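Long-range contacts in mannose-specific lectin 1 chain 2 (Remusatia vivipara, PDB 3R0E), which probably binds D-mannose and agglutinates rabbit erythrocytes, as the second bulb-type lectin domain of a beta-prism II lectin: residues 5-10 with 89-94; 85-90 with 102-107. All blocks are in the same frame, centred on the assembly; numbering follows the deposited sequence.

Interaction 1: 5-10 with 89-94; sequences TNNLLF and VLILQD
L9 and L90 form the hydrogen-bonded pair of an antiparallel ladder that seats strand 8-10 beside the central strand, 89-92, of one three-stranded sheet of the beta-prism II fold. L90 N donates to L9 O at 2.7 Å, almost straight at 173°; L9 N returns a bond to L90 O, and L92 N extends the ladder by donating to N7 O at 2.9 Å. Alongside these bonds, the CA-H groups of V89, L8 and I91 point at carbonyl oxygens across the gap. The side chains of L9 and L90 leave the sheet on one face, where their CB atoms sit 4.1 Å apart; L90 goes on to meet L21 and L28 of another sheet of the prism. The other face carries the tight apolar packing of the non-hydrogen-bonded pairs. The F10 ring leans beside V89, whose CG2 stands over one ring face, 3.9 Å from the centroid and 22° off its normal, nearest to CE1. V89 CG2 lies anti to the backbone N, which swings this methyl onto the ring. L8 and I91 lie side by side, L8 CD2 touching I91 CG1 at 3.7 Å. V89 also packs on an aromatic side chain of the neighbouring protein chain. Past the bond from L92 N to N7 O, direct strand pairing gives way to a water-mediated polar link toward the partly exposed D94. The N7 amide is shared: OD1 is hydrogen-bonded to a polar side chain of the neighbouring chain, while ND2 turns to a water. That water accepts from N7 ND2 at 3.1 Å and donates to L92 O and, at 2.7 Å, to D94 OD1.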
loop_
_atom_site.group_PDB
_atom_site.type_symbol
_atom_site.label_atom_id
_atom_site.label_comp_id
_atom_site.label_asym_id
_atom_site.label_seq_id
_atom_site.Cartn_x
_atom_site.Cartn_y
_atom_site.Cartn_z
ATOM N N THR B 5 -1.193 4.212 -9.998
ATOM C CA THR B 5 -1.991 4.934 -9.003
ATOM C C THR B 5 -1.024 5.880 -8.293
ATOM O O THR B 5 0.138 5.527 -8.053
ATOM C CB THR B 5 -2.648 3.994 -7.965
ATOM O OG1 THR B 5 -3.373 2.957 -8.632
ATOM C CG2 THR B 5 -3.609 4.780 -7.055
ATOM N N ASN B 6 -1.524 7.069 -7.956
ATOM C CA ASN B 6 -0.705 8.185 -7.481
ATOM C C ASN B 6 0.151 7.913 -6.243
ATOM O O ASN B 6 1.243 8.449 -6.128
ATOM C CB ASN B 6 -1.598 9.399 -7.219
ATOM C CG ASN B 6 -2.636 9.129 -6.133
ATOM O OD1 ASN B 6 -3.549 8.302 -6.311
ATOM N ND2 ASN B 6 -2.492 9.814 -4.987
ATOM N N ASN B 7 -0.346 7.104 -5.313
ATOM C CA ASN B 7 0.367 6.866 -4.059
ATOM C C ASN B 7 0.957 5.461 -3.939
ATOM O O ASN B 7 1.419 5.072 -2.861
ATOM C CB ASN B 7 -0.543 7.167 -2.860
ATOM C CG ASN B 7 -1.725 6.226 -2.773
ATOM O OD1 ASN B 7 -2.190 5.696 -3.782
ATOM N ND2 ASN B 7 -2.224 6.023 -1.569
ATOM N N LEU B 8 0.940 4.707 -5.035
ATOM C CA LEU B 8 1.349 3.304 -5.003
ATOM C C LEU B 8 2.424 2.976 -6.029
ATOM O O LEU B 8 2.424 3.523 -7.135
ATOM C CB LEU B 8 0.148 2.385 -5.249
ATOM C CG LEU B 8 -1.152 2.522 -4.451
ATOM C CD1 LEU B 8 -2.251 1.651 -5.077
ATOM C CD2 LEU B 8 -0.960 2.182 -2.985
ATOM N N LEU B 9 3.325 2.063 -5.666
ATOM C CA LEU B 9 4.234 1.464 -6.642
ATOM C C LEU B 9 4.299 -0.041 -6.415
ATOM O O LEU B 9 4.773 -0.498 -5.376
ATOM C CB LEU B 9 5.622 2.098 -6.558
ATOM C CG LEU B 9 6.609 1.870 -7.700
ATOM C CD1 LEU B 9 6.185 2.637 -8.944
ATOM C CD2 LEU B 9 7.998 2.304 -7.249
ATOM N N PHE B 10 3.797 -0.804 -7.378
ATOM C CA PHE B 10 3.777 -2.251 -7.273
ATOM C C PHE B 10 5.029 -2.813 -7.908
ATOM O O PHE B 10 5.662 -2.151 -8.741
ATOM C CB PHE B 10 2.548 -2.845 -7.969
ATOM C CG PHE B 10 1.246 -2.485 -7.314
ATOM C CD1 PHE B 10 0.751 -3.244 -6.260
ATOM C CD2 PHE B 10 0.519 -1.376 -7.743
ATOM C CE1 PHE B 10 -0.443 -2.901 -5.644
ATOM C CE2 PHE B 10 -0.678 -1.034 -7.132
ATOM C CZ PHE B 10 -1.168 -1.798 -6.093
ATOM N N VAL B 89 4.044 -3.911 -2.711
ATOM C CA VAL B 89 3.592 -2.551 -2.976
ATOM C C VAL B 89 4.351 -1.570 -2.083
ATOM O O VAL B 89 4.571 -1.847 -0.901
ATOM C CB VAL B 89 2.049 -2.402 -2.793
ATOM C CG1 VAL B 89 1.614 -2.676 -1.360
ATOM C CG2 VAL B 89 1.557 -1.025 -3.267
ATOM N N LEU B 90 4.773 -0.452 -2.668
ATOM C CA LEU B 90 5.266 0.695 -1.910
ATOM C C LEU B 90 4.109 1.683 -1.795
ATOM O O LEU B 90 3.547 2.112 -2.809
ATOM C CB LEU B 90 6.475 1.346 -2.605
ATOM C CG LEU B 90 6.991 2.712 -2.109
ATOM C CD1 LEU B 90 7.610 2.647 -0.709
ATOM C CD2 LEU B 90 8.004 3.308 -3.105
ATOM N N ILE B 91 3.726 2.027 -0.575
ATOM C CA ILE B 91 2.672 3.018 -0.389
ATOM C C ILE B 91 3.252 4.304 0.198
ATOM O O ILE B 91 3.893 4.288 1.249
ATOM C CB ILE B 91 1.517 2.493 0.495
ATOM C CG1 ILE B 91 1.012 1.137 -0.009
ATOM C CG2 ILE B 91 0.356 3.508 0.549
ATOM C CD1 ILE B 91 -0.012 0.493 0.881
ATOM N N LEU B 92 3.060 5.415 -0.502
ATOM C CA LEU B 92 3.280 6.705 0.126
ATOM C C LEU B 92 2.003 7.034 0.877
ATOM O O LEU B 92 0.999 7.421 0.281
ATOM C CB LEU B 92 3.622 7.788 -0.892
ATOM C CG LEU B 92 3.959 9.136 -0.247
ATOM C CD1 LEU B 92 5.142 8.999 0.743
ATOM C CD2 LEU B 92 4.245 10.196 -1.317
ATOM N N GLN B 93 2.046 6.844 2.188
ATOM C CA GLN B 93 0.862 6.954 3.038
ATOM C C GLN B 93 0.540 8.397 3.392
ATOM O O GLN B 93 1.435 9.255 3.444
ATOM C CB GLN B 93 1.067 6.142 4.317
ATOM C CG GLN B 93 1.549 4.704 4.075
ATOM C CD GLN B 93 1.745 3.907 5.352
ATOM O OE1 GLN B 93 1.901 4.462 6.454
ATOM N NE2 GLN B 93 1.732 2.589 5.214
ATOM N N ASP B 94 -0.738 8.656 3.653
ATOM C CA ASP B 94 -1.187 9.986 4.062
ATOM C C ASP B 94 -0.504 10.498 5.349
ATOM O O ASP B 94 -0.495 11.700 5.610
ATOM C CB ASP B 94 -2.716 10.030 4.199
ATOM C CG ASP B 94 -3.442 10.041 2.843
ATOM O OD1 ASP B 94 -2.806 10.254 1.777
ATOM O OD2 ASP B 94 -4.677 9.846 2.852
HETATM O O HOH W 1 -1.620 8.132 0.569
#

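Interaction 2: 85-90 with 102-107; sequences QGEYVL and GPAIFE
Y88 and P103 lie side by side where the beta hairpin of strands 89-92 and 98-107, part of the beta-prism II fold, splays open at its base. P103 spans one face of the Y88 ring: its CA is 3.9 Å above the plane, offset toward the rim, its N also lies over that face, and its CD reaches the phenol end, 3.5 Å from Y88 OH. The Y88 side chain takes this place with CG anti to its own carbonyl carbon (chi1 -71°). The peptide bond between G102 and P103 is cis, a kink at the point where the two strands part. Just beside the ring, E87 O serves two weak donors at once. A104 N gives it a weak hydrogen bond of 3.1 Å, bent to 125°, and the CA-H of P103 approaches it with CA at 3.2 Å. A water bridges the same two residues, accepting from E87 N at 2.9 Å and, weakly, from A104 N. G86 CA touches P103 CB at 4.0 Å. Further out, S11 OG takes the hydrogen bond of Y88 N, and the Y88 hydroxyl is hydrogen-bonded to K84 O with weaker help from S83 OG; backbone and ring are thus both tied to neighbouring parts of the chain. A104, F106 and E107 continue the sheet by antiparallel pairing with a strand of the neighbouring protein chain. E87 extends fully from CG anti to the backbone N, and its OE2 passes A104 CB. The like-charged E87 OE2 and E107 OE2 are 4.9 Å apart, a repulsion probably offset by basic side chains of the neighbouring protein chain, which form salt bridges with E107 OE2 and with E87 OE1.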
loop_
_atom_site.group_PDB
_atom_site.type_symbol
_atom_site.label_atom_id
_atom_site.label_comp_id
_atom_site.label_asym_id
_atom_site.label_seq_id
_atom_site.Cartn_x
_atom_site.Cartn_y
_atom_site.Cartn_z
ATOM N N GLN B 85 9.644 -14.261 -2.245
ATOM C CA GLN B 85 9.120 -13.996 -3.573
ATOM C C GLN B 85 7.611 -13.713 -3.557
ATOM O O GLN B 85 6.841 -14.422 -2.892
ATOM C CB GLN B 85 9.409 -15.192 -4.473
ATOM C CG GLN B 85 8.750 -15.133 -5.843
ATOM C CD GLN B 85 9.686 -14.656 -6.936
ATOM O OE1 GLN B 85 10.908 -14.750 -6.813
ATOM N NE2 GLN B 85 9.112 -14.157 -8.025
ATOM N N GLY B 86 7.196 -12.674 -4.284
ATOM C CA GLY B 86 5.777 -12.413 -4.507
ATOM C C GLY B 86 5.447 -11.004 -4.962
ATOM O O GLY B 86 6.299 -10.283 -5.497
ATOM N N GLU B 87 4.195 -10.618 -4.741
ATOM C CA GLU B 87 3.720 -9.297 -5.113
ATOM C C GLU B 87 3.946 -8.274 -3.970
ATOM O O GLU B 87 3.507 -8.503 -2.846
ATOM C CB GLU B 87 2.249 -9.392 -5.516
ATOM C CG GLU B 87 1.652 -8.096 -6.080
ATOM C CD GLU B 87 0.160 -8.224 -6.429
ATOM O OE1 GLU B 87 -0.400 -7.236 -6.947
ATOM O OE2 GLU B 87 -0.447 -9.305 -6.191
ATOM N N TYR B 88 4.635 -7.167 -4.260
ATOM C CA TYR B 88 4.877 -6.120 -3.263
ATOM C C TYR B 88 4.328 -4.762 -3.689
ATOM O O TYR B 88 4.165 -4.493 -4.880
ATOM C CB TYR B 88 6.371 -5.999 -2.943
ATOM C CG TYR B 88 6.907 -7.163 -2.141
ATOM C CD1 TYR B 88 7.152 -8.406 -2.745
ATOM C CD2 TYR B 88 7.171 -7.030 -0.779
ATOM C CE1 TYR B 88 7.627 -9.468 -2.027
ATOM C CE2 TYR B 88 7.667 -8.100 -0.044
ATOM C CZ TYR B 88 7.889 -9.319 -0.674
ATOM O OH TYR B 88 8.381 -10.381 0.053
ATOM N N VAL B 89 4.044 -3.911 -2.711
ATOM C CA VAL B 89 3.592 -2.551 -2.976
ATOM C C VAL B 89 4.351 -1.570 -2.083
ATOM O O VAL B 89 4.571 -1.847 -0.901
ATOM C CB VAL B 89 2.049 -2.402 -2.793
ATOM C CG1 VAL B 89 1.614 -2.676 -1.360
ATOM C CG2 VAL B 89 1.557 -1.025 -3.267
ATOM N N LEU B 90 4.773 -0.452 -2.668
ATOM C CA LEU B 90 5.266 0.695 -1.910
ATOM C C LEU B 90 4.109 1.683 -1.795
ATOM O O LEU B 90 3.547 2.112 -2.809
ATOM C CB LEU B 90 6.475 1.346 -2.605
ATOM C CG LEU B 90 6.991 2.712 -2.109
ATOM C CD1 LEU B 90 7.610 2.647 -0.709
ATOM C CD2 LEU B 90 8.004 3.308 -3.105
ATOM N N GLY B 102 4.591 -6.576 1.697
ATOM C CA GLY B 102 4.370 -7.776 0.915
ATOM C C GLY B 102 5.042 -8.981 1.532
ATOM O O GLY B 102 5.732 -8.856 2.535
ATOM N N PRO B 103 4.868 -10.159 0.915
ATOM C CA PRO B 103 4.103 -10.324 -0.319
ATOM C C PRO B 103 2.606 -10.320 -0.032
ATOM O O PRO B 103 2.214 -10.237 1.126
ATOM C CB PRO B 103 4.542 -11.708 -0.806
ATOM C CG PRO B 103 4.830 -12.466 0.472
ATOM C CD PRO B 103 5.390 -11.443 1.432
ATOM N N ALA B 104 1.790 -10.408 -1.078
ATOM C CA ALA B 104 0.344 -10.573 -0.947
ATOM C C ALA B 104 0.007 -11.886 -0.239
ATOM O O ALA B 104 0.598 -12.930 -0.555
ATOM C CB ALA B 104 -0.310 -10.555 -2.323
ATOM N N ILE B 105 -0.956 -11.839 0.681
ATOM C CA ILE B 105 -1.367 -13.023 1.440
ATOM C C ILE B 105 -2.850 -13.370 1.252
ATOM O O ILE B 105 -3.299 -14.447 1.647
ATOM C CB ILE B 105 -1.044 -12.881 2.958
ATOM C CG1 ILE B 105 -2.019 -11.915 3.644
ATOM C CG2 ILE B 105 0.428 -12.473 3.171
ATOM C CD1 ILE B 105 -1.982 -11.986 5.164
ATOM N N PHE B 106 -3.590 -12.442 0.653
ATOM C CA PHE B 106 -5.008 -12.585 0.361
ATOM C C PHE B 106 -5.349 -11.675 -0.806
ATOM O O PHE B 106 -4.790 -10.591 -0.937
ATOM C CB PHE B 106 -5.856 -12.196 1.577
ATOM C CG PHE B 106 -7.344 -12.119 1.295
ATOM C CD1 PHE B 106 -8.151 -13.240 1.457
ATOM C CD2 PHE B 106 -7.927 -10.922 0.874
ATOM C CE1 PHE B 106 -9.516 -13.169 1.213
ATOM C CE2 PHE B 106 -9.279 -10.838 0.612
ATOM C CZ PHE B 106 -10.089 -11.957 0.791
ATOM N N GLU B 107 -6.272 -12.119 -1.649
ATOM C CA GLU B 107 -6.773 -11.313 -2.764
ATOM C C GLU B 107 -8.218 -11.685 -3.020
ATOM O O GLU B 107 -8.631 -12.808 -2.718
ATOM C CB GLU B 107 -5.936 -11.547 -4.029
ATOM C CG GLU B 107 -6.047 -12.964 -4.594
ATOM C CD GLU B 107 -5.107 -13.231 -5.753
ATOM O OE1 GLU B 107 -5.358 -14.214 -6.489
ATOM O OE2 GLU B 107 -4.121 -12.476 -5.926
HETATM O O HOH W 2 2.327 -12.535 -3.552
#

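The two contacts share V89 and L90 of strand 89-92, which pair in interaction 1 but take no part in the touching of interaction 2. Interaction 1 is the buried one: regular strand pairing holds 8-10 against 89-92, with L9 and L90 on one face, L90 toward strands 19-22 and 27-30, and L8, F10, V89 and I91 on the other. Interaction 2 is only partly buried, further from the chain centre, where 89-92 gives way to loop and strand 98-107 turns off toward the other chain. Its chemistry is less regular: a proline on a tyrosine, a weak backbone bond, and carboxylates that bridge to another subunit. The two meet directly, F10 CB lying 3.9 Å from Y88 O.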